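14 kDa fatty acid-binding protein (Schistosoma mansoni, PDB 1VYF) binds long-chain fatty acids such as oleic and arachidonic acid inside a beta-barrel and may take part in their transport. Local coordinates at residues 13-18 and 127-132; 17-22 and 34-39; 47-52 and 65-70; 82-87 and 94-99. One frame throughout, in Å; residues are numbered along the deposited sequence.

Interaction 1 (13-18 and 127-132); sequences SESHNF and AIRNYK. With OLA (oleic acid), chain B.
The guanidinium of Arg-129 lies flat on one face of the Phe-18 ring, the two planes 24° apart and CZ 4.1 Å from the ring centroid of Phe-18, a cation-pi stack in which NH2 sits toward the ring's rim and CD adds a CH-pi contact. At the guanidinium edge, in plane, is carboxylate O2 of oleic acid; the same oxygen also lies in plane at the edge of the Tyr-131 ring. This is the carboxylate end of the fatty-acid site in the beta-barrel of the FABP family, carried by antiparallel strands 8-16 and 125-133. The Arg-129 side chain bends at chi3 (68°), which sets NE 2.7 Å from O2 of oleic acid in a nearly straight hydrogen bond, while a very short one links Tyr-131 OH to O2. Arg-109 also binds the ligand. Ser-15 OG accepts a weak bond from Arg-129 NH2, an added hold on the rotation of the guanidinium.

On the other face of the sheet, Glu-14 and Asn-130 lie side by side. Where Ser-13 and Glu-14 both face Asn-130, a classic beta bulge forms: Asn-130 O accepts from Ser-13 N at 2.9 Å and from Glu-14 N at 3.3 Å. Asn-130 ND2 meets Glu-14 OE1 on its anti side at 2.8 Å, 33° out of the carboxylate plane, with the oxygen almost in the amide plane.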
loop_
_atom_site.group_PDB
_atom_site.type_symbol
_atom_site.label_atom_id
_atom_site.label_comp_id
_atom_site.label_asym_id
_atom_site.label_seq_id
_atom_site.Cartn_x
_atom_site.Cartn_y
_atom_site.Cartn_z
ATOM N N SER A 13 -4.695 -1.563 11.793
ATOM C CA SER A 13 -4.758 -1.495 13.279
ATOM C C SER A 13 -4.055 -0.320 13.900
ATOM O O SER A 13 -4.542 0.223 14.909
ATOM C CB SER A 13 -4.254 -2.797 13.925
ATOM O OG SER A 13 -2.902 -3.114 13.617
ATOM N N GLU A 14 -2.920 0.092 13.320
ATOM C CA GLU A 14 -2.149 1.223 13.827
ATOM C C GLU A 14 -1.400 1.959 12.736
ATOM O O GLU A 14 -0.883 1.333 11.795
ATOM C CB GLU A 14 -1.067 0.803 14.811
ATOM C CG GLU A 14 -1.384 -0.282 15.787
ATOM C CD GLU A 14 -0.106 -0.723 16.448
ATOM O OE1 GLU A 14 0.599 -1.602 15.898
ATOM O OE2 GLU A 14 0.230 -0.099 17.472
ATOM N N SER A 15 -1.255 3.262 12.933
ATOM C CA SER A 15 -0.548 4.109 12.001
ATOM C C SER A 15 0.389 5.052 12.772
ATOM O O SER A 15 -0.039 5.709 13.716
ATOM C CB SER A 15 -1.552 4.918 11.213
ATOM O OG SER A 15 -0.909 5.587 10.172
ATOM N N HIS A 16 1.635 5.136 12.352
ATOM C CA HIS A 16 2.652 5.984 12.971
ATOM C C HIS A 16 3.328 6.895 11.960
ATOM O O HIS A 16 3.881 6.443 10.957
ATOM C CB HIS A 16 3.728 5.086 13.628
ATOM C CG HIS A 16 4.916 5.832 14.173
ATOM N ND1 HIS A 16 4.956 6.338 15.457
ATOM C CD2 HIS A 16 6.111 6.139 13.614
ATOM C CE1 HIS A 16 6.123 6.922 15.662
ATOM N NE2 HIS A 16 6.834 6.837 14.553
ATOM N N ASN A 17 3.265 8.193 12.220
ATOM C CA ASN A 17 3.917 9.205 11.371
ATOM C C ASN A 17 3.371 9.387 9.945
ATOM O O ASN A 17 4.093 9.886 9.074
ATOM C CB ASN A 17 5.446 9.008 11.343
ATOM C CG ASN A 17 6.211 10.324 11.108
ATOM O OD1 ASN A 17 5.818 11.357 11.633
ATOM N ND2 ASN A 17 7.275 10.282 10.318
ATOM N N PHE A 18 2.122 9.008 9.719
ATOM C CA PHE A 18 1.559 9.029 8.368
ATOM C C PHE A 18 1.267 10.446 7.871
ATOM O O PHE A 18 1.415 10.707 6.674
ATOM C CB PHE A 18 0.297 8.168 8.306
ATOM C CG PHE A 18 -0.205 7.846 6.891
ATOM C CD1 PHE A 18 0.644 7.376 5.897
ATOM C CD2 PHE A 18 -1.530 7.998 6.588
ATOM C CE1 PHE A 18 0.160 7.065 4.615
ATOM C CE2 PHE A 18 -2.019 7.689 5.306
ATOM C CZ PHE A 18 -1.146 7.213 4.328
ATOM N N ALA A 127 6.753 6.496 7.415
ATOM C CA ALA A 127 5.593 6.104 8.192
ATOM C C ALA A 127 5.506 4.587 8.280
ATOM O O ALA A 127 5.943 3.883 7.406
ATOM C CB ALA A 127 4.338 6.697 7.633
ATOM N N ILE A 128 4.979 4.072 9.391
ATOM C CA ILE A 128 4.747 2.631 9.518
ATOM C C ILE A 128 3.278 2.395 9.856
ATOM O O ILE A 128 2.741 2.999 10.784
ATOM C CB ILE A 128 5.663 2.014 10.636
ATOM C CG1 ILE A 128 7.135 2.225 10.317
ATOM C CG2 ILE A 128 5.343 0.509 10.884
ATOM C CD1 ILE A 128 8.064 1.765 11.410
ATOM N N ARG A 129 2.631 1.518 9.097
ATOM C CA ARG A 129 1.242 1.154 9.298
ATOM C C ARG A 129 1.100 -0.352 9.426
ATOM O O ARG A 129 1.480 -1.106 8.535
ATOM C CB ARG A 129 0.402 1.659 8.138
ATOM C CG ARG A 129 0.312 3.169 8.115
ATOM C CD ARG A 129 0.060 3.735 6.746
ATOM N NE ARG A 129 -1.262 3.437 6.204
ATOM C CZ ARG A 129 -2.393 3.982 6.636
ATOM N NH1 ARG A 129 -3.517 3.667 6.040
ATOM N NH2 ARG A 129 -2.404 4.877 7.632
ATOM N N ASN A 130 0.572 -0.781 10.567
ATOM C CA ASN A 130 0.392 -2.199 10.873
ATOM C C ASN A 130 -1.041 -2.621 10.562
ATOM O O ASN A 130 -1.999 -1.946 10.943
ATOM C CB ASN A 130 0.681 -2.474 12.364
ATOM C CG ASN A 130 2.166 -2.562 12.667
ATOM O OD1 ASN A 130 2.996 -2.882 11.788
ATOM N ND2 ASN A 130 2.528 -2.192 13.886
ATOM N N TYR A 131 -1.179 -3.749 9.882
ATOM C CA TYR A 131 -2.464 -4.364 9.573
ATOM C C TYR A 131 -2.523 -5.722 10.271
ATOM O O TYR A 131 -1.523 -6.407 10.360
ATOM C CB TYR A 131 -2.586 -4.615 8.061
ATOM C CG TYR A 131 -2.735 -3.383 7.219
ATOM C CD1 TYR A 131 -1.637 -2.519 7.003
ATOM C CD2 TYR A 131 -3.973 -3.049 6.638
ATOM C CE1 TYR A 131 -1.756 -1.394 6.188
ATOM C CE2 TYR A 131 -4.111 -1.892 5.840
ATOM C CZ TYR A 131 -3.017 -1.075 5.632
ATOM O OH TYR A 131 -3.205 0.021 4.838
ATOM N N LYS A 132 -3.697 -6.075 10.796
ATOM C CA LYS A 132 -3.965 -7.386 11.370
ATOM C C LYS A 132 -4.711 -8.221 10.373
ATOM O O LYS A 132 -5.597 -7.743 9.652
ATOM C CB LYS A 132 -4.792 -7.273 12.667
ATOM C CG LYS A 132 -4.165 -6.340 13.686
ATOM C CD LYS A 132 -4.715 -6.541 15.125
ATOM C CE LYS A 132 -6.097 -5.951 15.311
ATOM N NZ LYS A 132 -7.019 -6.880 16.073
HETATM C C1 OLA B . -0.917 1.643 3.041
HETATM O O1 OLA B . -1.144 0.650 2.367
HETATM O O2 OLA B . -1.338 1.588 4.295
HETATM C C2 OLA B . -0.145 2.887 2.597
HETATM C C3 OLA B . -0.215 3.331 1.127
HETATM C C4 OLA B . -0.523 4.845 0.965
HETATM C C5 OLA B . 0.525 5.692 0.230
HETATM C C6 OLA B . 0.435 7.189 0.559
HETATM C C7 OLA B . -0.554 7.984 -0.285
HETATM C C8 OLA B . -1.961 8.014 0.305
HETATM C C9 OLA B . -2.458 9.421 0.539
HETATM C C10 OLA B . -3.620 9.693 1.151
HETATM C C11 OLA B . -4.560 8.633 1.690
HETATM C C12 OLA B . -6.021 8.931 1.347
HETATM C C13 OLA B . -7.015 8.070 2.141
HETATM C C14 OLA B . -7.060 6.594 1.728
HETATM C C15 OLA B . -6.159 5.695 2.584
HETATM C C16 OLA B . -5.863 4.362 1.887
HETATM C C17 OLA B . -4.363 4.096 1.716
HETATM C C18 OLA B . -3.834 3.351 2.916
#

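Interaction 2 (17-22 and 34-39); sequences NFDAVM and IGNTVT
Asp-19 and Asn-36 have the closest CA atoms of the two segments, 6.8 Å apart, where the start of helix 18-24 meets the C-terminal end of helix 29-35. No backbone hydrogen bond joins the segments. Within each, one carbonyl gathers several donors: Phe-18 O accepts from Val-21 N and Met-22 N, and Ile-34 O from Thr-37 N, Val-38 N and Thr-37 OG1.

Between the side chains a single hydrogen bond crosses the gap, from Asn-36 ND2 to Asp-19 OD1 at 2.8 Å. The donor comes from above the carboxylate plane, 37° out of it, whereas the oxygen lies within 2° of the amide plane. With CG anti to its backbone N (chi1 -166°), Asp-19 meets the Asn-36 amide, the two side chains crossing at about a right angle. OD2 forms a salt bridge with Arg-32, so helix 29-35 and the residue after it engage both carboxylate oxygens. Gly-35 O also lies in plane at the edge of the Phe-18 ring, 3.8 Å from its CE2.

These two short helices form the lid of the FABP barrel. Gly-35 touches the bound oleic acid, Met-22 packs on Val-27 of the connecting loop, and Val-21 rests on Ala-127 of strand 125-133.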
loop_
_atom_site.group_PDB
_atom_site.type_symbol
_atom_site.label_atom_id
_atom_site.label_comp_id
_atom_site.label_asym_id
_atom_site.label_seq_id
_atom_site.Cartn_x
_atom_site.Cartn_y
_atom_site.Cartn_z
ATOM N N ASN A 17 3.265 8.193 12.220
ATOM C CA ASN A 17 3.917 9.205 11.371
ATOM C C ASN A 17 3.371 9.387 9.945
ATOM O O ASN A 17 4.093 9.886 9.074
ATOM C CB ASN A 17 5.446 9.008 11.343
ATOM C CG ASN A 17 6.211 10.324 11.108
ATOM O OD1 ASN A 17 5.818 11.357 11.633
ATOM N ND2 ASN A 17 7.275 10.282 10.318
ATOM N N PHE A 18 2.122 9.008 9.719
ATOM C CA PHE A 18 1.559 9.029 8.368
ATOM C C PHE A 18 1.267 10.446 7.871
ATOM O O PHE A 18 1.415 10.707 6.674
ATOM C CB PHE A 18 0.297 8.168 8.306
ATOM C CG PHE A 18 -0.205 7.846 6.891
ATOM C CD1 PHE A 18 0.644 7.376 5.897
ATOM C CD2 PHE A 18 -1.530 7.998 6.588
ATOM C CE1 PHE A 18 0.160 7.065 4.615
ATOM C CE2 PHE A 18 -2.019 7.689 5.306
ATOM C CZ PHE A 18 -1.146 7.213 4.328
ATOM N N ASP A 19 0.888 11.365 8.754
ATOM C CA ASP A 19 0.661 12.731 8.286
ATOM C C ASP A 19 1.913 13.385 7.697
ATOM O O ASP A 19 1.816 14.150 6.736
ATOM C CB ASP A 19 0.046 13.618 9.344
ATOM C CG ASP A 19 -0.483 14.922 8.751
ATOM O OD1 ASP A 19 -1.521 14.858 8.063
ATOM O OD2 ASP A 19 0.092 16.039 8.906
ATOM N N ALA A 20 3.082 13.084 8.249
ATOM C CA ALA A 20 4.343 13.594 7.701
ATOM C C ALA A 20 4.531 13.161 6.233
ATOM O O ALA A 20 5.129 13.898 5.423
ATOM C CB ALA A 20 5.515 13.107 8.534
ATOM N N VAL A 21 4.046 11.979 5.870
ATOM C CA VAL A 21 4.284 11.524 4.490
ATOM C C VAL A 21 3.264 12.077 3.542
ATOM O O VAL A 21 3.621 12.448 2.430
ATOM C CB VAL A 21 4.483 9.981 4.240
ATOM C CG1 VAL A 21 5.083 9.236 5.393
ATOM C CG2 VAL A 21 3.252 9.312 3.613
ATOM N N MET A 22 2.012 12.202 3.940
ATOM C CA MET A 22 1.093 12.785 2.955
ATOM C C MET A 22 1.249 14.257 2.802
ATOM O O MET A 22 0.873 14.783 1.793
ATOM C CB MET A 22 -0.360 12.357 3.042
ATOM C CG MET A 22 -0.731 11.728 4.222
ATOM S SD MET A 22 -1.069 13.036 5.218
ATOM C CE MET A 22 -2.606 12.128 6.064
ATOM N N ILE A 34 -9.050 12.685 6.113
ATOM C CA ILE A 34 -9.629 11.372 5.815
ATOM C C ILE A 34 -8.574 10.278 5.959
ATOM O O ILE A 34 -8.830 9.264 6.609
ATOM C CB ILE A 34 -10.291 11.323 4.391
ATOM C CG1 ILE A 34 -11.514 12.246 4.330
ATOM C CG2 ILE A 34 -10.746 9.890 4.016
ATOM C CD1 ILE A 34 -11.853 12.694 2.900
ATOM N N GLY A 35 -7.394 10.493 5.395
ATOM C CA GLY A 35 -6.283 9.545 5.487
ATOM C C GLY A 35 -5.784 9.287 6.904
ATOM O O GLY A 35 -5.300 8.171 7.201
ATOM N N ASN A 36 -5.932 10.288 7.786
ATOM C CA ASN A 36 -5.561 10.136 9.204
ATOM C C ASN A 36 -6.659 9.498 10.087
ATOM O O ASN A 36 -6.421 9.255 11.273
ATOM C CB ASN A 36 -5.090 11.486 9.784
ATOM C CG ASN A 36 -3.778 11.979 9.146
ATOM O OD1 ASN A 36 -2.912 11.180 8.794
ATOM N ND2 ASN A 36 -3.631 13.296 9.006
ATOM N N THR A 37 -7.823 9.204 9.503
ATOM C CA THR A 37 -8.968 8.675 10.236
ATOM C C THR A 37 -9.437 7.287 9.758
ATOM O O THR A 37 -9.697 6.411 10.599
ATOM C CB THR A 37 -10.175 9.640 10.215
ATOM O OG1 THR A 37 -10.765 9.659 8.909
ATOM C CG2 THR A 37 -9.783 11.094 10.496
ATOM N N VAL A 38 -9.571 7.075 8.442
ATOM C CA VAL A 38 -10.161 5.819 7.960
ATOM C C VAL A 38 -9.225 4.657 8.206
ATOM O O VAL A 38 -8.002 4.799 8.192
ATOM C CB VAL A 38 -10.543 5.803 6.446
ATOM C CG1 VAL A 38 -11.662 6.772 6.173
ATOM C CG2 VAL A 38 -9.322 6.049 5.547
ATOM N N THR A 39 -9.840 3.497 8.399
ATOM C CA THR A 39 -9.117 2.259 8.638
ATOM C C THR A 39 -9.546 1.283 7.552
ATOM O O THR A 39 -10.601 0.642 7.629
ATOM C CB THR A 39 -9.411 1.717 10.036
ATOM O OG1 THR A 39 -10.815 1.689 10.236
ATOM C CG2 THR A 39 -8.938 2.673 11.080
#

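Interaction 3 (47-52 and 65-70); sequences DGDKMT and TFKFGE
Met-51 and Phe-66 lie side by side and point the same way: Met-51 CB sits 3.7 Å from Phe-66 CE2, and the sulfur makes an oblique Met-aromatic contact, SD of Met-51 being 4.8 Å from the ring centroid of Phe-66. Phe-66 holds CG between its backbone N and carbonyl carbon (chi1 51°), which turns the side chain toward Met-51, and one face of the ring receives Met-51 O, 3.7 Å above the plane toward the rim. The sulfur has a second oblique aromatic neighbour in Phe-68, whose CE1 lies in plane at the edge of the Phe-66 ring.

On the opposite face of the sheet, Thr-52 OG1 and Thr-65 OG1 share a hydrogen bond of 2.6 Å across a non-hydrogen-bonded pair. Backbone bonds in both directions between Met-51 and Phe-66 set the register. Farther along, a water bridges the segments, donating to Asp-49 O and accepting from Phe-68 N at 3.0 Å. Lys-67 NZ lies 3.6 Å from Glu-70 OE2 in a salt bridge that spans the type II turn 67-70.

Phe-44 and Met-46 of strand 41-47 pack against Met-51, and Val-86 against both phenylalanines. The arrangement is an antiparallel beta hairpin, 50-56 with 62-66, in the wall of the fatty-acid-binding barrel.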
loop_
_atom_site.group_PDB
_atom_site.type_symbol
_atom_site.label_atom_id
_atom_site.label_comp_id
_atom_site.label_asym_id
_atom_site.label_seq_id
_atom_site.Cartn_x
_atom_site.Cartn_y
_atom_site.Cartn_z
ATOM N N ASP A 47 -3.500 -14.845 -8.671
ATOM C CA ASP A 47 -4.140 -15.529 -9.786
ATOM C C ASP A 47 -3.178 -15.548 -10.983
ATOM O O ASP A 47 -3.222 -14.660 -11.845
ATOM C CB ASP A 47 -5.429 -14.791 -10.161
ATOM C CG ASP A 47 -6.326 -14.527 -8.953
ATOM O OD1 ASP A 47 -7.157 -15.422 -8.613
ATOM O OD2 ASP A 47 -6.254 -13.453 -8.294
ATOM N N GLY A 48 -2.292 -16.541 -10.994
ATOM C CA GLY A 48 -1.379 -16.766 -12.098
ATOM C C GLY A 48 -0.068 -16.050 -11.876
ATOM O O GLY A 48 0.522 -16.151 -10.796
ATOM N N ASP A 49 0.373 -15.329 -12.901
ATOM C CA ASP A 49 1.532 -14.447 -12.808
ATOM C C ASP A 49 1.153 -13.126 -12.119
ATOM O O ASP A 49 1.978 -12.225 -12.012
ATOM C CB ASP A 49 2.062 -14.118 -14.212
ATOM C CG ASP A 49 2.610 -15.322 -14.935
ATOM O OD1 ASP A 49 1.865 -16.313 -15.102
ATOM O OD2 ASP A 49 3.777 -15.354 -15.391
ATOM N N LYS A 50 -0.094 -13.008 -11.672
ATOM C CA LYS A 50 -0.654 -11.717 -11.267
ATOM C C LYS A 50 -1.128 -11.730 -9.830
ATOM O O LYS A 50 -1.798 -12.661 -9.416
ATOM C CB LYS A 50 -1.848 -11.364 -12.163
ATOM C CG LYS A 50 -1.512 -11.313 -13.669
ATOM C CD LYS A 50 -2.036 -10.039 -14.345
ATOM C CE LYS A 50 -0.965 -8.923 -14.360
ATOM N NZ LYS A 50 -1.434 -7.606 -14.937
ATOM N N MET A 51 -0.801 -10.673 -9.085
ATOM C CA MET A 51 -1.381 -10.411 -7.776
ATOM C C MET A 51 -2.362 -9.250 -7.880
ATOM O O MET A 51 -2.118 -8.299 -8.623
ATOM C CB MET A 51 -0.280 -10.017 -6.804
ATOM C CG MET A 51 -0.766 -9.705 -5.410
ATOM S SD MET A 51 0.637 -9.556 -4.248
ATOM C CE MET A 51 0.416 -10.944 -3.297
ATOM N N THR A 52 -3.443 -9.331 -7.117
ATOM C CA THR A 52 -4.420 -8.257 -7.000
ATOM C C THR A 52 -4.599 -7.821 -5.550
ATOM O O THR A 52 -4.852 -8.638 -4.671
ATOM C CB THR A 52 -5.775 -8.681 -7.636
ATOM O OG1 THR A 52 -5.596 -8.863 -9.049
ATOM C CG2 THR A 52 -6.793 -7.545 -7.552
ATOM N N THR A 65 -3.910 -4.602 -10.076
ATOM C CA THR A 65 -3.475 -5.939 -10.478
ATOM C C THR A 65 -2.119 -5.762 -11.167
ATOM O O THR A 65 -1.934 -4.820 -11.945
ATOM C CB THR A 65 -4.520 -6.619 -11.405
ATOM O OG1 THR A 65 -5.768 -6.809 -10.697
ATOM C CG2 THR A 65 -4.103 -8.042 -11.778
ATOM N N PHE A 66 -1.157 -6.632 -10.853
ATOM C CA PHE A 66 0.210 -6.465 -11.355
ATOM C C PHE A 66 0.986 -7.774 -11.452
ATOM O O PHE A 66 0.730 -8.737 -10.733
ATOM C CB PHE A 66 0.993 -5.482 -10.468
ATOM C CG PHE A 66 0.927 -5.799 -8.991
ATOM C CD1 PHE A 66 -0.079 -5.264 -8.203
ATOM C CD2 PHE A 66 1.841 -6.653 -8.407
ATOM C CE1 PHE A 66 -0.163 -5.568 -6.852
ATOM C CE2 PHE A 66 1.770 -6.950 -7.040
ATOM C CZ PHE A 66 0.767 -6.400 -6.274
ATOM N N LYS A 67 1.933 -7.774 -12.385
ATOM C CA LYS A 67 3.015 -8.747 -12.432
ATOM C C LYS A 67 4.224 -8.139 -11.731
ATOM O O LYS A 67 4.473 -6.940 -11.860
ATOM C CB LYS A 67 3.371 -9.001 -13.896
ATOM C CG LYS A 67 4.338 -10.119 -14.129
ATOM C CD LYS A 67 4.276 -10.567 -15.613
ATOM C CE LYS A 67 2.878 -11.088 -15.969
ATOM N NZ LYS A 67 1.988 -10.029 -16.547
ATOM N N PHE A 68 4.960 -8.944 -10.975
ATOM C CA PHE A 68 6.162 -8.455 -10.293
ATOM C C PHE A 68 7.227 -8.019 -11.316
ATOM O O PHE A 68 7.446 -8.730 -12.283
ATOM C CB PHE A 68 6.721 -9.526 -9.336
ATOM C CG PHE A 68 5.785 -9.911 -8.226
ATOM C CD1 PHE A 68 5.317 -8.959 -7.327
ATOM C CD2 PHE A 68 5.371 -11.224 -8.070
ATOM C CE1 PHE A 68 4.464 -9.309 -6.316
ATOM C CE2 PHE A 68 4.507 -11.573 -7.059
ATOM C CZ PHE A 68 4.050 -10.610 -6.179
ATOM N N GLY A 69 7.833 -6.837 -11.132
ATOM C CA GLY A 69 8.884 -6.318 -11.999
ATOM C C GLY A 69 8.383 -5.546 -13.204
ATOM O O GLY A 69 9.178 -4.900 -13.936
ATOM N N GLU A 70 7.066 -5.584 -13.399
ATOM C CA GLU A 70 6.407 -5.009 -14.561
ATOM C C GLU A 70 5.766 -3.658 -14.245
ATOM O O GLU A 70 4.782 -3.593 -13.517
ATOM C CB GLU A 70 5.345 -5.979 -15.077
ATOM C CG GLU A 70 4.511 -5.395 -16.212
ATOM C CD GLU A 70 3.566 -6.401 -16.829
ATOM O OE1 GLU A 70 2.350 -6.284 -16.557
ATOM O OE2 GLU A 70 4.052 -7.299 -17.574
HETATM O O HOH W 1 4.287 -11.835 -11.197
#

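Interaction 4 (82-87 and 94-99); sequences VKSVVE and LTQTQV
Val-86 holds CG1 anti to its backbone N (chi1 179°), which sets this methyl 4.0 Å from Leu-94 CB, while CG2 touches CG and CB of Gln-96, the two side chains crossing at a slant. Gln-96 also has CG anti to its backbone N (chi1 179°) and runs extended beyond it, carrying its amide inward from the strand. Its OE1 is hydrogen-bonded to Arg-109, a fatty-acid-binding residue, so this glutamine is second-shell to the ligand site.

Ser-84 OG lies 3.4 Å from Gln-98 CG across a non-hydrogen-bonded pair, and the two polar ends converge on one acceptor: both Ser-84 OG and Gln-98 NE2 are hydrogen-bonded to Glu-74 OE1, giving buried polar groups a common partner. Strands 81-88 and 93-99 form an antiparallel hairpin of the FABP beta-barrel; segments 82-87 and 94-99 run at 166° to each other, with Ser-84, Val-86, Gln-96 and Gln-98 on one face of the sheet and Lys-83, Val-85, Thr-95, Thr-97 and Val-99 on the other.

Six backbone hydrogen bonds join the hydrogen-bonded pairs Lys-83 with Val-99, Val-85 with Thr-97 and Glu-87 with Thr-95. Glu-87 N lies 2.8 Å from Thr-95 O. Val-85 N lies 3.2 Å from Thr-97 O. Between these pairs, Ser-84 CA comes within 3.1 Å of Thr-97 O in a CA-H...O contact. The Lys-83 chain, bent at its far end, lays CE 4.0 Å from Val-99 CG1.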
loop_
_atom_site.group_PDB
_atom_site.type_symbol
_atom_site.label_atom_id
_atom_site.label_comp_id
_atom_site.label_asym_id
_atom_site.label_seq_id
_atom_site.Cartn_x
_atom_site.Cartn_y
_atom_site.Cartn_z
ATOM N N VAL A 82 0.468 7.893 -11.281
ATOM C CA VAL A 82 1.814 7.452 -10.958
ATOM C C VAL A 82 2.173 6.224 -11.800
ATOM O O VAL A 82 1.292 5.497 -12.286
ATOM C CB VAL A 82 1.926 7.134 -9.430
ATOM C CG1 VAL A 82 1.494 8.348 -8.607
ATOM C CG2 VAL A 82 1.068 5.909 -9.052
ATOM N N LYS A 83 3.471 6.031 -11.993
ATOM C CA LYS A 83 4.027 4.819 -12.571
ATOM C C LYS A 83 4.525 3.981 -11.417
ATOM O O LYS A 83 5.384 4.448 -10.649
ATOM C CB LYS A 83 5.245 5.124 -13.468
ATOM C CG LYS A 83 5.105 6.276 -14.462
ATOM C CD LYS A 83 6.482 6.554 -15.160
ATOM C CE LYS A 83 7.561 7.179 -14.219
ATOM N NZ LYS A 83 8.618 6.190 -13.713
ATOM N N SER A 84 4.002 2.766 -11.298
ATOM C CA SER A 84 4.390 1.860 -10.251
ATOM C C SER A 84 4.977 0.541 -10.734
ATOM O O SER A 84 4.712 0.077 -11.829
ATOM C CB SER A 84 3.173 1.577 -9.347
ATOM O OG SER A 84 2.557 2.793 -8.991
ATOM N N VAL A 85 5.809 -0.053 -9.900
ATOM C CA VAL A 85 6.210 -1.434 -10.057
ATOM C C VAL A 85 6.285 -2.047 -8.669
ATOM O O VAL A 85 6.664 -1.371 -7.724
ATOM C CB VAL A 85 7.581 -1.557 -10.761
ATOM C CG1 VAL A 85 8.670 -0.885 -9.960
ATOM C CG2 VAL A 85 7.908 -3.007 -10.979
ATOM N N VAL A 86 5.898 -3.298 -8.565
ATOM C CA VAL A 86 5.953 -4.040 -7.315
ATOM C C VAL A 86 7.020 -5.105 -7.527
ATOM O O VAL A 86 7.001 -5.803 -8.540
ATOM C CB VAL A 86 4.603 -4.692 -6.964
ATOM C CG1 VAL A 86 4.714 -5.483 -5.668
ATOM C CG2 VAL A 86 3.492 -3.648 -6.847
ATOM N N GLU A 87 7.978 -5.192 -6.605
ATOM C CA GLU A 87 9.021 -6.204 -6.682
ATOM C C GLU A 87 8.875 -7.202 -5.531
ATOM O O GLU A 87 8.547 -6.816 -4.403
ATOM C CB GLU A 87 10.410 -5.552 -6.664
ATOM C CG GLU A 87 10.717 -4.647 -7.857
ATOM C CD GLU A 87 11.308 -5.383 -9.067
ATOM O OE1 GLU A 87 12.086 -4.743 -9.818
ATOM O OE2 GLU A 87 11.003 -6.581 -9.284
ATOM N N LEU A 94 7.146 -7.655 -0.199
ATOM C CA LEU A 94 7.192 -6.988 -1.504
ATOM C C LEU A 94 7.365 -5.513 -1.337
ATOM O O LEU A 94 6.987 -4.933 -0.296
ATOM C CB LEU A 94 5.964 -7.305 -2.351
ATOM C CG LEU A 94 4.613 -7.209 -1.722
ATOM C CD1 LEU A 94 4.203 -5.763 -1.667
ATOM C CD2 LEU A 94 3.550 -8.081 -2.458
ATOM N N THR A 95 7.940 -4.889 -2.356
ATOM C CA THR A 95 8.213 -3.469 -2.325
ATOM C C THR A 95 7.578 -2.766 -3.547
ATOM O O THR A 95 7.858 -3.142 -4.682
ATOM C CB THR A 95 9.734 -3.259 -2.326
ATOM O OG1 THR A 95 10.351 -3.903 -1.196
ATOM C CG2 THR A 95 10.079 -1.818 -2.189
ATOM N N GLN A 96 6.728 -1.766 -3.307
ATOM C CA GLN A 96 6.055 -1.012 -4.347
ATOM C C GLN A 96 6.646 0.377 -4.433
ATOM O O GLN A 96 6.737 1.106 -3.438
ATOM C CB GLN A 96 4.556 -0.913 -4.063
ATOM C CG GLN A 96 3.773 -0.108 -5.085
ATOM C CD GLN A 96 2.321 -0.083 -4.832
ATOM O OE1 GLN A 96 1.868 -0.487 -3.765
ATOM N NE2 GLN A 96 1.553 0.363 -5.834
ATOM N N THR A 97 7.041 0.759 -5.645
ATOM C CA THR A 97 7.571 2.071 -5.890
ATOM C C THR A 97 6.538 2.815 -6.734
ATOM O O THR A 97 6.070 2.291 -7.739
ATOM C CB THR A 97 8.974 1.940 -6.572
ATOM O OG1 THR A 97 9.884 1.282 -5.667
ATOM C CG2 THR A 97 9.596 3.247 -6.768
ATOM N N GLN A 98 6.144 3.995 -6.294
ATOM C CA GLN A 98 5.187 4.837 -6.996
ATOM C C GLN A 98 5.874 6.142 -7.357
ATOM O O GLN A 98 6.285 6.894 -6.487
ATOM C CB GLN A 98 3.970 5.142 -6.123
ATOM C CG GLN A 98 3.145 3.928 -5.805
ATOM C CD GLN A 98 1.867 4.247 -4.998
ATOM O OE1 GLN A 98 1.901 5.017 -4.057
ATOM N NE2 GLN A 98 0.756 3.633 -5.381
ATOM N N VAL A 99 5.983 6.424 -8.645
ATOM C CA VAL A 99 6.678 7.624 -9.097
ATOM C C VAL A 99 5.659 8.603 -9.670
ATOM O O VAL A 99 5.080 8.342 -10.725
ATOM C CB VAL A 99 7.784 7.286 -10.130
ATOM C CG1 VAL A 99 8.520 8.551 -10.575
ATOM C CG2 VAL A 99 8.775 6.296 -9.557
#

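How the interactions relate
Starting from the N terminus, residues 13-18 and the overlapping 17-22 open interactions 1 and 2. Interaction 2 closes first, joining helix 18-24 to the end of helix 29-35. Interactions 3 and 4 follow in series, each closing a beta hairpin. Interaction 1 closes last, near the C terminus, bringing strand 125-133 beside strand 8-16, and its long loop encloses interactions 3 and 4. Interactions 1 and 2 share Asn-17 and Phe-18 and touch where Ala-127 CB meets Val-21 CG1, linking the helices to the barrel wall. Interactions 3 and 4 touch too, through a probable hydrogen bond from Gly-69 N to Val-86 O. Interaction 1 lies on the opposite side of the chain's centre from both hairpins.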